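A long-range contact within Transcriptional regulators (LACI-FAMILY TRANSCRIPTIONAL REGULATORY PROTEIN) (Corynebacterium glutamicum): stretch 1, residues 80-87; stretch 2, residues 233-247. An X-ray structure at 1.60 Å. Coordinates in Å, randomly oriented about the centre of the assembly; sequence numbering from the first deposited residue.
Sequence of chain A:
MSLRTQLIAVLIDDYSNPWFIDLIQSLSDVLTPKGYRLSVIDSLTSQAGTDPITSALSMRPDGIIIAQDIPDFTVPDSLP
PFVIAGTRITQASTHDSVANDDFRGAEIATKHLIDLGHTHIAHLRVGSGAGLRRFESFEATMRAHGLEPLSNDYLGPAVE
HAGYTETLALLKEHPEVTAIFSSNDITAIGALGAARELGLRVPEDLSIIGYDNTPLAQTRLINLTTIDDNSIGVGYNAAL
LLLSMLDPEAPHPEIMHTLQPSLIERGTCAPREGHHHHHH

Stretch 1 80-87: PPFVIAGT
Stretch 2 233-247: GVGYNAALLLLSMLD

A short strand, residues 82-85, lies against a helix that enters from earlier in the chain and runs through Leu 246. Their N-to-C directions are nearly antiparallel, at 166°, and the axes come within 8.0 Å. The CA register descends the helix as the strand advances: Pro 81 CA lies 6.4 Å from Met 245 CA, Val 83 CA 6.0 Å from Leu 242 CA, Ala 85 CA 6.2 Å from Ala 238 CA, and Gly 86 CA 6.5 Å from Val 234 CA. No hydrogen bond crosses; the helix backbone bonds along its own i to i+4 ladder, as in Ala 238 N to Val 234 O at 2.8 Å. The two stretches bury 427 Å² between them, and the side-chain pairs that meet are apolar.

The strand obeys alternation. With extended phi/psi (Val 83 at -137/135, Ala 85 at -122/137), Pro 81, Val 83 and Ala 85 direct CA-to-CB toward the helix, while Phe 82 (chi1 p, chi2 -82°) and Ile 84 (m, t) direct it away. The helix answers with Val 234, Ala 238, Leu 241 and Met 245 pointing toward the strand, a spacing of three or four residues that keeps one face in register.

Val 83 is the central knob. Its t rotamer (chi1 170°) spreads both methyls over the helix: CG1 lies 4.0 Å from Ala 238 CB and 3.9 Å from Leu 241 CD2, while CG2 lies 3.8 Å from Leu 242 CB and 4.1 Å from Met 245 SE. CG2 also approaches Leu 242 N at 3.7 Å, so the valine reaches the helix backbone itself. Leu 241 and Leu 242 share the t, p rotamer. Leu 242 starts sideways, but its end swings nearer, bringing CD1 to 3.6 Å from Pro 81 O and 4.0 Å from Phe 82 CA.

At the C-terminal end of the strand, two alanines meet. Ala 85 CB lies 4.0 Å from Ala 238 CB, and Val 234, t at 167°, sets CG1 4.0 Å from Ala 85 CB and 3.5 Å from Gly 86 N. Gly 86 turns out of the strand at phi/psi 91/-21, where a CB would jam against the preceding carbonyl O; the backbone alone calls for glycine.

At the other end, Pro 81, C-gamma exo, puts CB 3.9 Å from Met 245 CB and CG 3.9 Å from Leu 246 CD2. Leu 246 (m, t) also begins sideways and reaches in with its end. Selenomethionine Met 245 is extended beyond chi1 (m, t, t), carrying SE to 3.4 Å from Phe 82 O. Nearby, Ser 244 in p folds back on its own helix, OG donating to Leu 241 O at 2.5 Å. Asp 247, at -133/72, leaves the helical conformation.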

# COMPACT_ATOMS: atom_id res chain seq x y z
N PRO A 80 -27.72 5.94 5.65
CA PRO A 80 -27.56 6.97 4.61
C PRO A 80 -27.39 6.31 3.25
O PRO A 80 -27.13 5.11 3.17
CB PRO A 80 -26.30 7.72 5.04
CG PRO A 80 -26.29 7.53 6.53
CD PRO A 80 -26.67 6.08 6.68
N PRO A 81 -27.52 7.08 2.16
CA PRO A 81 -27.35 6.49 0.83
C PRO A 81 -25.96 5.88 0.71
O PRO A 81 -24.99 6.45 1.22
CB PRO A 81 -27.52 7.69 -0.10
CG PRO A 81 -28.46 8.58 0.67
CD PRO A 81 -27.91 8.50 2.07
N PHE A 82 -25.87 4.73 0.06
CA PHE A 82 -24.57 4.08 -0.11
C PHE A 82 -24.43 3.40 -1.47
O PHE A 82 -25.42 3.09 -2.14
CB PHE A 82 -24.34 3.03 0.99
CG PHE A 82 -25.24 1.83 0.89
CD1 PHE A 82 -26.54 1.88 1.38
CD2 PHE A 82 -24.80 0.67 0.27
CE1 PHE A 82 -27.39 0.78 1.26
CE2 PHE A 82 -25.64 -0.44 0.14
CZ PHE A 82 -26.94 -0.38 0.64
N VAL A 83 -23.18 3.18 -1.85
CA VAL A 83 -22.86 2.52 -3.11
C VAL A 83 -21.75 1.54 -2.80
O VAL A 83 -20.80 1.87 -2.08
CB VAL A 83 -22.35 3.52 -4.17
CG1 VAL A 83 -21.78 2.76 -5.37
CG2 VAL A 83 -23.48 4.42 -4.62
N ILE A 84 -21.87 0.32 -3.33
CA ILE A 84 -20.85 -0.70 -3.13
C ILE A 84 -19.91 -0.54 -4.32
O ILE A 84 -20.34 -0.58 -5.48
CB ILE A 84 -21.48 -2.11 -3.11
CG1 ILE A 84 -22.46 -2.21 -1.93
CG2 ILE A 84 -20.40 -3.17 -2.98
CD1 ILE A 84 -23.29 -3.47 -1.93
N ALA A 85 -18.62 -0.36 -4.04
CA ALA A 85 -17.63 -0.16 -5.10
C ALA A 85 -16.50 -1.18 -5.09
O ALA A 85 -15.96 -1.53 -4.04
CB ALA A 85 -17.05 1.24 -4.99
N GLY A 86 -16.14 -1.66 -6.28
CA GLY A 86 -15.06 -2.62 -6.38
C GLY A 86 -15.51 -4.06 -6.30
O GLY A 86 -14.80 -4.96 -6.74
N THR A 87 -16.68 -4.27 -5.72
CA THR A 87 -17.23 -5.62 -5.58
C THR A 87 -18.75 -5.56 -5.59
O THR A 87 -19.34 -4.51 -5.86
CB THR A 87 -16.75 -6.29 -4.27
OG1 THR A 87 -17.24 -7.64 -4.21
CG2 THR A 87 -17.26 -5.51 -3.06
N GLY A 233 -12.19 3.81 -13.09
CA GLY A 233 -13.53 3.93 -13.64
C GLY A 233 -14.58 3.60 -12.58
O GLY A 233 -15.65 4.20 -12.55
N VAL A 234 -14.26 2.65 -11.71
CA VAL A 234 -15.19 2.26 -10.65
C VAL A 234 -15.38 3.42 -9.68
O VAL A 234 -16.50 3.74 -9.29
CB VAL A 234 -14.67 1.02 -9.89
CG1 VAL A 234 -15.47 0.83 -8.61
CG2 VAL A 234 -14.78 -0.22 -10.78
N GLY A 235 -14.28 4.05 -9.28
CA GLY A 235 -14.38 5.16 -8.35
C GLY A 235 -15.16 6.30 -8.98
O GLY A 235 -15.94 6.98 -8.31
N TYR A 236 -14.95 6.51 -10.27
CA TYR A 236 -15.63 7.57 -11.00
C TYR A 236 -17.14 7.35 -11.05
O TYR A 236 -17.92 8.21 -10.65
CB TYR A 236 -15.09 7.65 -12.43
CG TYR A 236 -15.76 8.70 -13.28
CD1 TYR A 236 -15.50 10.06 -13.09
CD2 TYR A 236 -16.67 8.34 -14.27
CE1 TYR A 236 -16.13 11.03 -13.86
CE2 TYR A 236 -17.31 9.31 -15.05
CZ TYR A 236 -17.03 10.65 -14.83
OH TYR A 236 -17.67 11.62 -15.58
N ASN A 237 -17.55 6.18 -11.52
CA ASN A 237 -18.97 5.88 -11.62
C ASN A 237 -19.64 5.71 -10.27
O ASN A 237 -20.82 6.05 -10.11
CB ASN A 237 -19.18 4.65 -12.49
CG ASN A 237 -18.91 4.92 -13.96
OD1 ASN A 237 -17.80 4.74 -14.45
ND2 ASN A 237 -19.93 5.40 -14.66
N ALA A 238 -18.91 5.20 -9.29
CA ALA A 238 -19.46 5.03 -7.95
C ALA A 238 -19.78 6.40 -7.36
O ALA A 238 -20.80 6.58 -6.70
CB ALA A 238 -18.47 4.29 -7.06
N ALA A 239 -18.91 7.37 -7.61
CA ALA A 239 -19.11 8.72 -7.11
C ALA A 239 -20.35 9.31 -7.78
O ALA A 239 -21.21 9.90 -7.12
CB ALA A 239 -17.88 9.59 -7.39
N LEU A 240 -20.45 9.16 -9.10
CA LEU A 240 -21.61 9.68 -9.82
C LEU A 240 -22.89 9.01 -9.32
O LEU A 240 -23.91 9.68 -9.15
CB LEU A 240 -21.47 9.44 -11.32
CG LEU A 240 -20.41 10.24 -12.08
CD1 LEU A 240 -20.45 9.87 -13.55
CD2 LEU A 240 -20.67 11.73 -11.89
N LEU A 241 -22.84 7.70 -9.09
CA LEU A 241 -24.02 6.98 -8.63
C LEU A 241 -24.47 7.46 -7.25
O LEU A 241 -25.66 7.68 -7.02
CB LEU A 241 -23.74 5.47 -8.58
CG LEU A 241 -24.92 4.57 -8.21
CD1 LEU A 241 -26.03 4.71 -9.24
CD2 LEU A 241 -24.47 3.11 -8.12
N LEU A 242 -23.52 7.64 -6.34
CA LEU A 242 -23.86 8.11 -5.01
C LEU A 242 -24.46 9.52 -5.08
O LEU A 242 -25.44 9.81 -4.41
CB LEU A 242 -22.62 8.13 -4.11
CG LEU A 242 -22.86 8.54 -2.66
CD1 LEU A 242 -23.83 7.57 -1.99
CD2 LEU A 242 -21.55 8.56 -1.91
N LEU A 243 -23.86 10.37 -5.91
CA LEU A 243 -24.35 11.74 -6.06
C LEU A 243 -25.79 11.75 -6.55
O LEU A 243 -26.59 12.59 -6.14
CB LEU A 243 -23.47 12.52 -7.04
CG LEU A 243 -22.10 12.99 -6.56
CD1 LEU A 243 -21.33 13.59 -7.72
CD2 LEU A 243 -22.26 14.01 -5.44
N SER A 244 -26.13 10.80 -7.42
CA SER A 244 -27.49 10.73 -7.95
C SER A 244 -28.48 10.39 -6.84
O SER A 244 -29.66 10.75 -6.92
CB SER A 244 -27.59 9.71 -9.09
OG SER A 244 -27.53 8.38 -8.60
N MSE A 245 -28.02 9.68 -5.82
CA MSE A 245 -28.87 9.33 -4.68
C MSE A 245 -28.96 10.49 -3.70
O MSE A 245 -30.02 10.76 -3.13
CB MSE A 245 -28.33 8.10 -3.94
CG MSE A 245 -28.23 6.84 -4.76
SE MSE A 245 -27.32 5.46 -3.76
CE MSE A 245 -27.55 4.02 -5.01
N LEU A 246 -27.84 11.18 -3.50
CA LEU A 246 -27.78 12.32 -2.58
C LEU A 246 -28.60 13.51 -3.08
O LEU A 246 -29.09 14.32 -2.28
CB LEU A 246 -26.32 12.75 -2.37
CG LEU A 246 -25.45 11.70 -1.68
CD1 LEU A 246 -23.98 12.14 -1.66
CD2 LEU A 246 -25.96 11.48 -0.26
N ASP A 247 -28.74 13.62 -4.39
CA ASP A 247 -29.50 14.71 -5.00
C ASP A 247 -30.43 14.13 -6.07
O ASP A 247 -30.22 14.32 -7.27
CB ASP A 247 -28.53 15.72 -5.61
CG ASP A 247 -29.21 17.00 -6.04
OD1 ASP A 247 -30.35 17.24 -5.60
OD2 ASP A 247 -28.59 17.77 -6.80